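Local coordinates for sigma regulatory family protein-PP2C phosphatase (Chlamydia trachomatis serovar L2, PDB 6MAB), which probably senses small metabolites, with a proposed link to TCA cycle regulation, through this periplasmic domain and signals to its cytoplasmic, phosphatase-like part, at residues A[171-174]-A[178-181]; A[247-250]-A[255-258]; A[187-192]-A[203-208]; A[21-26]-A[157-162]. All coordinates share one frame; numbering follows the deposited sequence.

Contact 1: A[171-174]-A[178-181]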
loop_
_atom_site.group_PDB
_atom_site.type_symbol
_atom_site.label_atom_id
_atom_site.label_comp_id
_atom_site.label_asym_id
_atom_site.label_seq_id
_atom_site.Cartn_x
_atom_site.Cartn_y
_atom_site.Cartn_z
ATOM N N ALA A 171 2.776 10.341 -5.404
ATOM C CA ALA A 171 3.397 9.647 -4.282
ATOM C C ALA A 171 2.337 8.794 -3.601
ATOM O O ALA A 171 1.201 9.231 -3.419
ATOM C CB ALA A 171 4.003 10.605 -3.285
ATOM N N ILE A 172 2.715 7.564 -3.265
ATOM C CA ILE A 172 1.876 6.655 -2.494
ATOM C C ILE A 172 2.252 6.809 -1.030
ATOM O O ILE A 172 3.437 6.679 -0.676
ATOM C CB ILE A 172 2.070 5.203 -2.953
ATOM C CG1 ILE A 172 1.799 5.067 -4.453
ATOM C CG2 ILE A 172 1.220 4.238 -2.117
ATOM C CD1 ILE A 172 0.411 5.459 -4.903
ATOM N N LEU A 173 1.252 7.094 -0.192
ATOM C CA LEU A 173 1.442 7.452 1.216
ATOM C C LEU A 173 0.881 6.367 2.116
ATOM O O LEU A 173 -0.267 5.952 1.956
ATOM C CB LEU A 173 0.728 8.763 1.569
ATOM C CG LEU A 173 1.363 10.115 1.317
ATOM C CD1 LEU A 173 2.099 10.163 0.001
ATOM C CD2 LEU A 173 0.244 11.141 1.393
ATOM N N SER A 174 1.667 5.971 3.115
ATOM C CA SER A 174 1.138 5.135 4.180
ATOM C C SER A 174 0.171 5.940 5.048
ATOM O O SER A 174 0.129 7.175 5.014
ATOM C CB SER A 174 2.280 4.592 5.035
ATOM O OG SER A 174 2.729 5.603 5.920
ATOM N N ILE A 178 4.137 8.276 5.785
ATOM C CA ILE A 178 5.430 7.974 5.167
ATOM C C ILE A 178 5.196 7.683 3.685
ATOM O O ILE A 178 4.356 6.845 3.336
ATOM C CB ILE A 178 6.121 6.791 5.857
ATOM C CG1 ILE A 178 6.422 7.093 7.342
ATOM C CG2 ILE A 178 7.419 6.449 5.134
ATOM C CD1 ILE A 178 7.302 8.340 7.559
ATOM N N ILE A 179 5.948 8.349 2.816
ATOM C CA ILE A 179 5.864 8.045 1.389
ATOM C C ILE A 179 6.470 6.671 1.119
ATOM O O ILE A 179 7.614 6.392 1.473
ATOM C CB ILE A 179 6.536 9.146 0.564
ATOM C CG1 ILE A 179 5.744 10.457 0.712
ATOM C CG2 ILE A 179 6.644 8.728 -0.903
ATOM C CD1 ILE A 179 6.390 11.677 0.084
ATOM N N LEU A 180 5.690 5.782 0.500
ATOM C CA LEU A 180 6.213 4.471 0.141
ATOM C C LEU A 180 7.002 4.525 -1.159
ATOM O O LEU A 180 8.030 3.849 -1.301
ATOM C CB LEU A 180 5.070 3.472 0.035
ATOM C CG LEU A 180 4.181 3.277 1.262
ATOM C CD1 LEU A 180 3.152 2.169 0.978
ATOM C CD2 LEU A 180 4.976 2.956 2.500
ATOM N N GLN A 181 6.521 5.303 -2.129
ATOM C CA GLN A 181 7.152 5.406 -3.430
ATOM C C GLN A 181 6.589 6.626 -4.135
ATOM O O GLN A 181 5.384 6.903 -4.039
ATOM C CB GLN A 181 6.919 4.137 -4.249
ATOM C CG GLN A 181 7.751 4.048 -5.483
ATOM C CD GLN A 181 7.793 2.645 -6.014
ATOM O OE1 GLN A 181 7.021 2.288 -6.898
ATOM N NE2 GLN A 181 8.700 1.828 -5.468
#

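Contact 2: A[247-250]-A[255-258]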
loop_
_atom_site.group_PDB
_atom_site.type_symbol
_atom_site.label_atom_id
_atom_site.label_comp_id
_atom_site.label_asym_id
_atom_site.label_seq_id
_atom_site.Cartn_x
_atom_site.Cartn_y
_atom_site.Cartn_z
ATOM N N HIS A 247 -5.459 12.350 -1.613
ATOM C CA HIS A 247 -6.697 11.592 -1.660
ATOM C C HIS A 247 -6.573 10.311 -0.850
ATOM O O HIS A 247 -5.639 9.532 -1.061
ATOM C CB HIS A 247 -7.064 11.233 -3.082
ATOM C CG HIS A 247 -8.245 10.334 -3.150
ATOM N ND1 HIS A 247 -9.497 10.735 -2.735
ATOM C CD2 HIS A 247 -8.360 9.037 -3.511
ATOM C CE1 HIS A 247 -10.344 9.731 -2.875
ATOM N NE2 HIS A 247 -9.682 8.690 -3.350
ATOM N N SER A 248 -7.529 10.077 0.044
ATOM C CA SER A 248 -7.477 8.914 0.920
ATOM C C SER A 248 -8.243 7.732 0.335
ATOM O O SER A 248 -9.350 7.893 -0.183
ATOM C CB SER A 248 -8.037 9.269 2.295
ATOM O OG SER A 248 -7.153 10.163 2.956
ATOM N N LEU A 249 -7.637 6.534 0.421
ATOM C CA LEU A 249 -8.305 5.265 0.118
ATOM C C LEU A 249 -8.487 4.490 1.417
ATOM O O LEU A 249 -7.736 3.537 1.704
ATOM C CB LEU A 249 -7.522 4.404 -0.868
ATOM C CG LEU A 249 -7.240 4.961 -2.260
ATOM C CD1 LEU A 249 -6.053 5.909 -2.261
ATOM C CD2 LEU A 249 -7.021 3.792 -3.206
ATOM N N PRO A 250 -9.472 4.870 2.224
ATOM C CA PRO A 250 -9.601 4.257 3.555
ATOM C C PRO A 250 -9.784 2.749 3.514
ATOM O O PRO A 250 -9.282 2.058 4.410
ATOM C CB PRO A 250 -10.827 4.967 4.148
ATOM C CG PRO A 250 -11.610 5.440 2.965
ATOM C CD PRO A 250 -10.596 5.766 1.904
ATOM N N ARG A 255 -2.933 6.354 0.993
ATOM C CA ARG A 255 -3.370 7.601 0.397
ATOM C C ARG A 255 -2.556 7.842 -0.859
ATOM O O ARG A 255 -1.496 7.253 -1.052
ATOM C CB ARG A 255 -3.203 8.796 1.360
ATOM C CG ARG A 255 -3.789 8.579 2.754
ATOM C CD ARG A 255 -4.266 9.893 3.381
ATOM N NE ARG A 255 -3.242 10.593 4.132
ATOM C CZ ARG A 255 -3.391 11.829 4.602
ATOM N NH1 ARG A 255 -4.519 12.500 4.377
ATOM N NH2 ARG A 255 -2.415 12.404 5.289
ATOM N N ILE A 256 -3.049 8.735 -1.705
ATOM C CA ILE A 256 -2.349 9.136 -2.915
ATOM C C ILE A 256 -2.144 10.644 -2.856
ATOM O O ILE A 256 -3.097 11.399 -2.622
ATOM C CB ILE A 256 -3.120 8.745 -4.189
ATOM C CG1 ILE A 256 -3.188 7.225 -4.341
ATOM C CG2 ILE A 256 -2.455 9.296 -5.421
ATOM C CD1 ILE A 256 -4.198 6.798 -5.389
ATOM N N LEU A 257 -0.908 11.073 -3.063
ATOM C CA LEU A 257 -0.550 12.480 -3.186
ATOM C C LEU A 257 -0.200 12.735 -4.644
ATOM O O LEU A 257 0.763 12.160 -5.151
ATOM C CB LEU A 257 0.648 12.826 -2.285
ATOM C CG LEU A 257 1.278 14.203 -2.536
ATOM C CD1 LEU A 257 0.398 15.354 -2.112
ATOM C CD2 LEU A 257 2.627 14.262 -1.785
ATOM N N THR A 258 -0.978 13.567 -5.343
ATOM C CA THR A 258 -0.502 14.061 -6.633
ATOM C C THR A 258 0.109 15.444 -6.428
ATOM O O THR A 258 -0.285 16.178 -5.525
ATOM C CB THR A 258 -1.621 14.107 -7.658
ATOM O OG1 THR A 258 -2.728 14.792 -7.086
ATOM C CG2 THR A 258 -2.019 12.684 -8.049
#

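Contact 3: A[187-192]-A[203-208]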
loop_
_atom_site.group_PDB
_atom_site.type_symbol
_atom_site.label_atom_id
_atom_site.label_comp_id
_atom_site.label_asym_id
_atom_site.label_seq_id
_atom_site.Cartn_x
_atom_site.Cartn_y
_atom_site.Cartn_z
ATOM N N LEU A 187 11.911 11.162 -2.589
ATOM C CA LEU A 187 10.887 11.223 -1.569
ATOM C C LEU A 187 10.567 9.873 -0.959
ATOM O O LEU A 187 9.736 9.814 -0.044
ATOM C CB LEU A 187 9.585 11.797 -2.136
ATOM C CG LEU A 187 9.707 13.116 -2.893
ATOM C CD1 LEU A 187 8.334 13.562 -3.359
ATOM C CD2 LEU A 187 10.357 14.188 -2.023
ATOM N N ASP A 188 11.169 8.800 -1.443
ATOM C CA ASP A 188 10.823 7.480 -0.941
ATOM C C ASP A 188 11.213 7.350 0.536
ATOM O O ASP A 188 12.335 7.703 0.947
ATOM C CB ASP A 188 11.494 6.392 -1.776
ATOM C CG ASP A 188 10.919 6.279 -3.196
ATOM O OD1 ASP A 188 10.021 7.053 -3.597
ATOM O OD2 ASP A 188 11.404 5.402 -3.915
ATOM N N LEU A 189 10.250 6.890 1.328
ATOM C CA LEU A 189 10.388 6.667 2.776
ATOM C C LEU A 189 10.783 7.951 3.509
ATOM O O LEU A 189 11.646 7.958 4.378
ATOM C CB LEU A 189 11.368 5.531 3.075
ATOM C CG LEU A 189 10.946 4.150 2.536
ATOM C CD1 LEU A 189 11.996 3.087 2.846
ATOM C CD2 LEU A 189 9.593 3.730 3.100
ATOM N N VAL A 190 10.097 9.029 3.169
ATOM C CA VAL A 190 10.193 10.331 3.808
ATOM C C VAL A 190 8.825 10.664 4.372
ATOM O O VAL A 190 7.794 10.292 3.803
ATOM C CB VAL A 190 10.660 11.405 2.800
ATOM C CG1 VAL A 190 10.589 12.793 3.388
ATOM C CG2 VAL A 190 12.101 11.073 2.326
ATOM N N SER A 191 8.821 11.365 5.502
ATOM C CA SER A 191 7.590 11.801 6.145
ATOM C C SER A 191 7.015 13.067 5.510
ATOM O O SER A 191 7.732 14.028 5.228
ATOM C CB SER A 191 7.843 12.059 7.628
ATOM O OG SER A 191 6.666 12.575 8.228
ATOM N N ILE A 192 5.692 13.080 5.324
ATOM C CA ILE A 192 5.027 14.302 4.872
ATOM C C ILE A 192 4.748 15.319 5.962
ATOM O O ILE A 192 4.257 16.408 5.651
ATOM C CB ILE A 192 3.673 13.990 4.217
ATOM C CG1 ILE A 192 2.705 13.402 5.248
ATOM C CG2 ILE A 192 3.880 13.040 3.035
ATOM C CD1 ILE A 192 1.263 13.334 4.762
ATOM N N ASP A 203 3.435 0.905 10.279
ATOM C CA ASP A 203 2.534 0.398 9.243
ATOM C C ASP A 203 3.115 0.566 7.840
ATOM O O ASP A 203 2.362 0.633 6.854
ATOM C CB ASP A 203 1.162 1.081 9.334
ATOM C CG ASP A 203 1.228 2.588 9.082
ATOM O OD1 ASP A 203 2.333 3.132 8.876
ATOM O OD2 ASP A 203 0.159 3.234 9.087
ATOM N N VAL A 204 4.439 0.645 7.737
ATOM C CA VAL A 204 5.142 0.889 6.487
ATOM C C VAL A 204 5.716 -0.398 5.898
ATOM O O VAL A 204 5.740 -0.563 4.683
ATOM C CB VAL A 204 6.262 1.936 6.716
ATOM C CG1 VAL A 204 7.197 2.018 5.527
ATOM C CG2 VAL A 204 5.671 3.309 7.014
ATOM N N PHE A 205 6.228 -1.283 6.733
ATOM C CA PHE A 205 6.945 -2.466 6.305
ATOM C C PHE A 205 6.077 -3.705 6.557
ATOM O O PHE A 205 4.905 -3.598 6.950
ATOM C CB PHE A 205 8.291 -2.502 7.025
ATOM C CG PHE A 205 9.178 -1.321 6.720
ATOM C CD1 PHE A 205 9.740 -1.162 5.463
ATOM C CD2 PHE A 205 9.468 -0.385 7.697
ATOM C CE1 PHE A 205 10.549 -0.088 5.184
ATOM C CE2 PHE A 205 10.287 0.699 7.436
ATOM C CZ PHE A 205 10.842 0.853 6.194
ATOM N N LEU A 206 6.641 -4.893 6.328
ATOM C CA LEU A 206 5.857 -6.120 6.450
ATOM C C LEU A 206 5.675 -6.567 7.887
ATOM O O LEU A 206 4.805 -7.401 8.157
ATOM C CB LEU A 206 6.501 -7.254 5.666
ATOM C CG LEU A 206 6.550 -7.110 4.153
ATOM C CD1 LEU A 206 7.289 -8.281 3.568
ATOM C CD2 LEU A 206 5.124 -7.063 3.611
ATOM N N ARG A 207 6.459 -6.017 8.812
ATOM C CA ARG A 207 6.352 -6.304 10.228
ATOM C C ARG A 207 6.252 -4.990 10.984
ATOM O O ARG A 207 6.811 -3.977 10.561
ATOM C CB ARG A 207 7.554 -7.101 10.736
ATOM C CG ARG A 207 7.707 -8.451 10.080
ATOM C CD ARG A 207 9.045 -9.077 10.447
ATOM N NE ARG A 207 9.240 -9.073 11.888
ATOM C CZ ARG A 207 8.949 -10.075 12.713
ATOM N NH1 ARG A 207 8.442 -11.218 12.269
ATOM N NH2 ARG A 207 9.181 -9.927 14.012
ATOM N N ASP A 208 5.533 -5.012 12.103
ATOM C CA ASP A 208 5.301 -3.805 12.890
ATOM C C ASP A 208 6.502 -3.398 13.737
ATOM O O ASP A 208 6.391 -2.436 14.502
ATOM C CB ASP A 208 4.080 -4.006 13.794
#

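Contact 4: A[21-26]-A[157-162]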
loop_
_atom_site.group_PDB
_atom_site.type_symbol
_atom_site.label_atom_id
_atom_site.label_comp_id
_atom_site.label_asym_id
_atom_site.label_seq_id
_atom_site.Cartn_x
_atom_site.Cartn_y
_atom_site.Cartn_z
ATOM N N ALA A 21 -5.478 12.337 -9.090
ATOM C CA ALA A 21 -5.477 11.492 -7.903
ATOM C C ALA A 21 -6.653 10.525 -7.932
ATOM O O ALA A 21 -6.510 9.341 -7.600
ATOM C CB ALA A 21 -5.520 12.356 -6.646
ATOM N N LEU A 22 -7.823 11.009 -8.351
ATOM C CA LEU A 22 -8.997 10.150 -8.367
ATOM C C LEU A 22 -8.860 9.052 -9.401
ATOM O O LEU A 22 -9.258 7.912 -9.146
ATOM C CB LEU A 22 -10.254 10.975 -8.636
ATOM C CG LEU A 22 -10.598 12.063 -7.612
ATOM C CD1 LEU A 22 -11.879 12.781 -8.022
ATOM C CD2 LEU A 22 -10.732 11.495 -6.208
ATOM N N PHE A 23 -8.322 9.367 -10.580
ATOM C CA PHE A 23 -8.145 8.329 -11.589
ATOM C C PHE A 23 -7.172 7.273 -11.112
ATOM O O PHE A 23 -7.380 6.072 -11.333
ATOM C CB PHE A 23 -7.650 8.915 -12.912
ATOM C CG PHE A 23 -7.164 7.869 -13.881
ATOM C CD1 PHE A 23 -8.031 7.302 -14.796
ATOM C CD2 PHE A 23 -5.847 7.442 -13.864
ATOM C CE1 PHE A 23 -7.594 6.333 -15.674
ATOM C CE2 PHE A 23 -5.403 6.472 -14.741
ATOM C CZ PHE A 23 -6.281 5.919 -15.651
ATOM N N LYS A 24 -6.069 7.705 -10.494
ATOM C CA LYS A 24 -5.079 6.740 -10.033
ATOM C C LYS A 24 -5.633 5.891 -8.898
ATOM O O LYS A 24 -5.395 4.675 -8.851
ATOM C CB LYS A 24 -3.793 7.480 -9.627
ATOM C CG LYS A 24 -3.127 8.208 -10.799
ATOM C CD LYS A 24 -1.997 9.123 -10.326
ATOM C CE LYS A 24 -1.508 10.082 -11.402
ATOM N NZ LYS A 24 -0.798 9.400 -12.495
ATOM N N ALA A 25 -6.398 6.513 -7.993
ATOM C CA ALA A 25 -7.063 5.783 -6.921
ATOM C C ALA A 25 -7.999 4.724 -7.481
ATOM O O ALA A 25 -8.029 3.591 -6.998
ATOM C CB ALA A 25 -7.849 6.750 -6.030
ATOM N N HIS A 26 -8.791 5.089 -8.489
ATOM C CA HIS A 26 -9.729 4.139 -9.068
ATOM C C HIS A 26 -8.994 2.974 -9.708
ATOM O O HIS A 26 -9.418 1.815 -9.587
ATOM C CB HIS A 26 -10.609 4.858 -10.088
ATOM C CG HIS A 26 -11.450 3.936 -10.914
ATOM N ND1 HIS A 26 -12.647 3.420 -10.468
ATOM C CD2 HIS A 26 -11.264 3.433 -12.158
ATOM C CE1 HIS A 26 -13.165 2.643 -11.404
ATOM N NE2 HIS A 26 -12.345 2.635 -12.438
ATOM N N ASN A 157 4.839 1.748 -11.587
ATOM C CA ASN A 157 5.714 2.356 -12.584
ATOM C C ASN A 157 4.910 3.222 -13.540
ATOM O O ASN A 157 5.291 4.360 -13.830
ATOM C CB ASN A 157 6.496 1.300 -13.364
ATOM C CG ASN A 157 7.566 0.636 -12.524
ATOM O OD1 ASN A 157 7.767 1.001 -11.366
ATOM N ND2 ASN A 157 8.215 -0.381 -13.080
ATOM N N GLY A 158 3.780 2.705 -14.020
ATOM C CA GLY A 158 2.964 3.483 -14.938
ATOM C C GLY A 158 2.211 4.617 -14.262
ATOM O O GLY A 158 2.095 5.710 -14.824
ATOM N N LEU A 159 1.658 4.364 -13.072
ATOM C CA LEU A 159 0.886 5.397 -12.383
ATOM C C LEU A 159 1.759 6.533 -11.869
ATOM O O LEU A 159 1.281 7.669 -11.728
ATOM C CB LEU A 159 0.095 4.786 -11.242
ATOM C CG LEU A 159 -1.065 3.867 -11.631
ATOM C CD1 LEU A 159 -1.683 3.260 -10.382
ATOM C CD2 LEU A 159 -2.131 4.621 -12.407
ATOM N N LEU A 160 3.035 6.265 -11.587
ATOM C CA LEU A 160 3.932 7.313 -11.124
ATOM C C LEU A 160 4.726 7.961 -12.256
ATOM O O LEU A 160 5.433 8.952 -12.026
ATOM C CB LEU A 160 4.890 6.738 -10.061
ATOM C CG LEU A 160 4.373 6.756 -8.622
ATOM C CD1 LEU A 160 3.019 6.158 -8.521
ATOM C CD2 LEU A 160 5.376 6.009 -7.698
ATOM N N ALA A 161 4.634 7.434 -13.475
ATOM C CA ALA A 161 5.312 8.058 -14.599
ATOM C C ALA A 161 4.750 9.455 -14.850
ATOM O O ALA A 161 3.553 9.703 -14.686
ATOM C CB ALA A 161 5.161 7.196 -15.849
ATOM N N ALA A 162 5.629 10.371 -15.262
ATOM C CA ALA A 162 5.266 11.758 -15.543
ATOM C C ALA A 162 6.169 12.264 -16.674
ATOM O O ALA A 162 7.067 13.078 -16.485
ATOM C CB ALA A 162 5.392 12.633 -14.291
#

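Contact 1: A[171-174]-A[178-181]
I172 exchanges two backbone hydrogen bonds with the opposite strand: its N gives one to Q181 O at 2.9 Å, and its O receives L180 N at 2.7 Å. Farther on, S174 N reaches I178 O at 2.8 Å. The fourth bond runs from I178 N to S174 OG at 3.0 Å. With chi1 at 78°, OG sits between the backbone N and carbonyl carbon of S174, which brings it within bonding distance of I178 N, where the chain returns from the turn. The pairing is antiparallel but not regular. I172 faces Q181 while L173 faces I179, so L180 is an extra residue and the strand carries a beta bulge. L173 and I179 run next to each other off one face, with CD1 of L173 3.7 Å from CG1 of I179. On the other, CG2 of I172 meets CD1 of L180 obliquely at 4.2 Å, and CB of S174 backs onto CD2 of L180. Strand 254-261 flanks the hairpin, with L257 and R255 bonded to A171 and L173. Q181 N is buried with no partner in the model, probably because L180 N takes I172 O at the bulge, while four bonds hold the rest of this short hairpin.

Contact 2: A[247-250]-A[255-258]
H247 and I256 form a hydrogen-bonded pair of this antiparallel hairpin. H247 N donates to I256 O at 2.7 Å, and I256 N answers to H247 O at 2.8 Å; N-H...O angles of 173° and 168° show that both bonds are nearly straight. The next pair, S248 with R255, is non-hydrogen-bonded, its CA atoms 4.3 Å apart, and its side chains emerge on the face away from those of H247 and I256. There the arginine chain runs past the serine, bends at chi3 (-89°), and brings the guanidinium round until S248 OG lies at its edge and in its plane. The nearest guanidinium nitrogen, R255 NH1, is still 3.8 Å from S248 OG, which places the hydroxyl beside the group without a demonstrated bond. On the other face CD1 of L249 approaches CD1 of I256 at 3.7 Å, and CG1 of I256 at nearly the same distance, as the two chains cross. A leucine at the end of its strand thus extends the apolar surface begun by I256. Helix 2-31 lies on that surface, A25 touching both H247 and I256 and L22 packing on H247. Strand 169-174 pairs with the other edge of strand 254-261, and strand 232-237 flanks the second side, so the hairpin lies inside the six-stranded sheet with helix 2-31 across its H247/I256 face.

Contact 3: A[187-192]-A[203-208]
L189 reaches V204 and F205 through its two torsions: chi1 -63° sets CG anti to the carbonyl carbon, and chi2 178° carries CD1 straight on to F205 and turns CD2 to V204. V204 meets it with CG1 anti to the backbone N (chi1 168°). Both belong to the long irregular excursion between strands 179-182 and 224-225 of what is consistent with a tandem Cache-type sensor fold, in which two antiparallel sheets follow a long N-terminal helix. Neither segment is regular, and no hydrogen bond spans them; the contact is apolar and small, burying 90 Å² in all. L189 has a positive phi, so the chain turns at this residue while its CB points at the other segment. CD2 meets CG1 of V204 at 3.8 Å, the two side chains crossing, while CD1 arrives from the direction opposite to F205 and stops near the plane of the ring at its edge. V204 also serves as a platform for its neighbour, since its CG1 lies over the centre of the F205 ring, 3.7 Å above the plane, in CH-pi fashion. One methyl of V204 is therefore shared by leucine and ring. Backbone bonds of L189 and V190 to I179 tie one side to the edge strand, V204 rests on I178 and L180, and R118 holds F205 O through NH1. On the ring side, CD1 of L189 stands 4.2 Å from CZ of F205.

Contact 4: A[21-26]-A[157-162]
K24 and L159 bring helix 21-26 and the last turn of helix 157-160 together, their CA atoms 6.6 Å apart and both CB atoms directed at the other segment. The lysine is extended as far as CE, then bends at chi4 (-69°), which carries NZ to the backbone carbonyl of L159, with NZ to O at 2.8 Å in a hydrogen bond. NZ lies in the carbonyl plane on a lone pair, with a C=O...N angle of 145°. The ammonium group thus stands near the C-terminal end of the helix, whose partial negative charge would probably welcome it. Beside this bond the two side chains run antiparallel, and CG of K24 meets CD2 of L159 at 4.1 Å. The same methyl is 4.4 Å from CE2 of F23, which approaches it at an oblique angle. T170 OG1 adds a weak second hydrogen bond to L159 O, and strand 169-174 thereby closes one flank. L159 lies against T27 and L28 further along helix 2-31. A21 and A25 pack on T258, H247 and I256, so the two helices lie next to each other on the six-stranded sheet, bridged by K24 and L159.

Along the chain contact 4 comes first, then contacts 1, 3 and 2. Contacts 1 and 2 are hairpins of one six-stranded antiparallel sheet, their centres 9 Å apart, joined where strands 169-174 and 254-261 pair. Contact 3, its centre about 7 Å from that of contact 1, bonds back to the edge strand through I179. Contact 4 joins helices 2-31 and 153-160, and A25 of its first segment packs on H247 and I256 of contact 2, 11 Å away between centres. Contacts 3 and 4 do not touch, about 19 Å between centres. In this sensor domain the sheet thus carries the helix pair on one face and the excursion at its edge strand.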